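Side-chain contact in staphylococcus aureus CymR (Staphylococcus aureus, PDB 3T8R), which is a dimeric transcriptional regulator with an Rrf2-type helix-turn-helix fold that senses oxidation through a thiol and governs stress resistance and the oxidative response: residues L70-P73 against A74-S78. Sequence-based numbering, arbitrary orientation.
Sequences LRVP and AEEIS
A single 3-10 turn, residues 74-76, links the last strand of the winged helix-turn-helix fold to helix 79-87, and Pro-73 and Glu-76 meet across it. Glu-76 N donates to Pro-73 O at 3.0 Å, the i to i+3 bond of a 3-10 turn; the N-H points well at the oxygen (158°) but arrives from above the carbonyl plane. One step on, Ile-77 N repeats the pattern to Ala-74 O at 3.2 Å. The Glu-76 side chain, extended beyond CG, crosses the proline ring obliquely, its carboxylate carbon CD 3.7 Å from Pro-73 CG. This is van der Waals contact, as is the approach of Glu-76 OE1 to Val-72 CG1 at 3.5 Å. Val-72 turns CG1 anti to its backbone N (chi1 157°), which brings this methyl between Glu-76 and Ile-77; Ile-77 CG1 lies 3.8 Å from it. Leu-70 CD2 packs on Ala-74 CB at 4.0 Å on the buried side of the turn, whereas the two glutamates lie exposed. Glu-24 accepts a hydrogen bond from Ala-74 N through OE2. Helix 8-21 receives Leu-70 and Ile-77 on Met-17 and Ala-74 on Ala-21, while helix 123-127 meets Ala-74 through Leu-123 and Lys-124. Ser-78 then N-caps helix 79-87, whose Asp-81 OD2 in turn accepts from Ser-78 N.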
ATOM      1  N   LEU A  70      14.182  10.861  22.733  1.00 22.46           N
ATOM      2  CA  LEU A  70      12.884  11.442  22.454  1.00 19.68           C
ATOM      3  C   LEU A  70      12.756  12.781  23.170  1.00 24.32           C
ATOM      4  O   LEU A  70      13.185  12.924  24.305  1.00 24.79           O
ATOM      5  CB  LEU A  70      11.810  10.509  22.982  1.00 24.47           C
ATOM      6  CG  LEU A  70      10.828   9.857  22.023  1.00 28.15           C
ATOM      7  CD1 LEU A  70      11.471   9.394  20.727  1.00 23.22           C
ATOM      8  CD2 LEU A  70      10.167   8.727  22.766  1.00 23.99           C
ATOM      9  N   ARG A  71      12.168  13.761  22.501  1.00 22.47           N
ATOM     10  CA  ARG A  71      11.886  15.035  23.126  1.00 22.03           C
ATOM     11  C   ARG A  71      10.416  15.116  23.532  1.00 24.69           C
ATOM     12  O   ARG A  71      10.047  15.863  24.449  1.00 25.96           O
ATOM     13  CB  ARG A  71      12.230  16.167  22.164  1.00 28.21           C
ATOM     14  CG  ARG A  71      11.769  17.497  22.666  1.00 27.70           C
ATOM     15  CD  ARG A  71      12.075  18.631  21.719  1.00 27.85           C
ATOM     16  NE  ARG A  71      11.453  19.830  22.260  1.00 32.23           N
ATOM     17  CZ  ARG A  71      10.186  20.164  22.041  1.00 31.51           C
ATOM     18  NH1 ARG A  71       9.429  19.399  21.267  1.00 27.08           N
ATOM     19  NH2 ARG A  71       9.678  21.264  22.588  1.00 26.55           N
ATOM     20  N   VAL A  72       9.590  14.344  22.832  1.00 23.44           N
ATOM     21  CA  VAL A  72       8.169  14.246  23.084  1.00 26.13           C
ATOM     22  C   VAL A  72       7.882  12.800  23.468  1.00 25.07           C
ATOM     23  O   VAL A  72       8.466  11.879  22.888  1.00 27.61           O
ATOM     24  CB  VAL A  72       7.391  14.641  21.811  1.00 29.29           C
ATOM     25  CG1 VAL A  72       5.995  14.044  21.796  1.00 29.71           C
ATOM     26  CG2 VAL A  72       7.360  16.177  21.690  1.00 27.45           C
ATOM     27  N   PRO A  73       6.997  12.590  24.452  1.00 24.12           N
ATOM     28  CA  PRO A  73       6.702  11.222  24.904  1.00 25.27           C
ATOM     29  C   PRO A  73       6.132  10.336  23.806  1.00 22.92           C
ATOM     30  O   PRO A  73       5.396  10.804  22.936  1.00 21.83           O
ATOM     31  CB  PRO A  73       5.684  11.417  26.039  1.00 30.01           C
ATOM     32  CG  PRO A  73       5.261  12.850  25.976  1.00 31.12           C
ATOM     33  CD  PRO A  73       6.312  13.613  25.261  1.00 25.93           C
ATOM     34  N   ALA A  74       6.486   9.056  23.855  1.00 21.06           N
ATOM     35  CA  ALA A  74       6.103   8.121  22.803  1.00 22.02           C
ATOM     36  C   ALA A  74       4.595   8.030  22.603  1.00 23.63           C
ATOM     37  O   ALA A  74       4.122   7.798  21.480  1.00 21.59           O
ATOM     38  CB  ALA A  74       6.684   6.737  23.080  1.00 22.66           C
ATOM     39  N   GLU A  75       3.844   8.194  23.685  1.00 22.23           N
ATOM     40  CA  GLU A  75       2.398   8.056  23.631  1.00 22.98           C
ATOM     41  C   GLU A  75       1.735   9.186  22.848  1.00 25.97           C
ATOM     42  O   GLU A  75       0.563   9.088  22.477  1.00 29.07           O
ATOM     43  CB  GLU A  75       1.792   7.928  25.036  1.00 28.46           C
ATOM     44  CG  GLU A  75       1.782   9.203  25.865  1.00 31.50           C
ATOM     45  CD  GLU A  75       1.094   9.009  27.214  1.00 36.78           C
ATOM     46  OE1 GLU A  75       0.124   8.228  27.273  1.00 38.76           O
ATOM     47  OE2 GLU A  75       1.518   9.627  28.213  1.00 40.45           O
ATOM     48  N   GLU A  76       2.495  10.236  22.561  1.00 24.36           N
ATOM     49  CA  GLU A  76       1.983  11.385  21.816  1.00 23.50           C
ATOM     50  C   GLU A  76       2.323  11.337  20.332  1.00 28.63           C
ATOM     51  O   GLU A  76       1.955  12.245  19.583  1.00 27.51           O
ATOM     52  CB  GLU A  76       2.530  12.693  22.414  1.00 28.50           C
ATOM     53  CG  GLU A  76       1.992  13.024  23.799  1.00 29.05           C
ATOM     54  CD  GLU A  76       2.347  14.434  24.261  1.00 34.75           C
ATOM     55  OE1 GLU A  76       3.205  15.075  23.632  1.00 31.30           O
ATOM     56  OE2 GLU A  76       1.763  14.901  25.258  1.00 41.26           O
ATOM     57  N   ILE A  77       3.031  10.294  19.898  1.00 24.12           N
ATOM     58  CA  ILE A  77       3.529  10.240  18.529  1.00 19.61           C
ATOM     59  C   ILE A  77       2.968   9.015  17.829  1.00 23.16           C
ATOM     60  O   ILE A  77       3.026   7.922  18.381  1.00 21.59           O
ATOM     61  CB  ILE A  77       5.062  10.099  18.477  1.00 20.74           C
ATOM     62  CG1 ILE A  77       5.740  11.217  19.274  1.00 22.52           C
ATOM     63  CG2 ILE A  77       5.557  10.084  17.024  1.00 23.10           C
ATOM     64  CD1 ILE A  77       7.243  11.081  19.346  1.00 22.50           C
ATOM     65  N   SER A  78       2.427   9.201  16.629  1.00 21.88           N
ATOM     66  CA  SER A  78       1.917   8.064  15.855  1.00 25.15           C
ATOM     67  C   SER A  78       2.890   7.645  14.755  1.00 23.67           C
ATOM     68  O   SER A  78       3.738   8.422  14.311  1.00 22.14           O
ATOM     69  CB  SER A  78       0.548   8.375  15.235  1.00 25.55           C
ATOM     70  OG  SER A  78       0.688   9.241  14.121  1.00 24.95           O
TER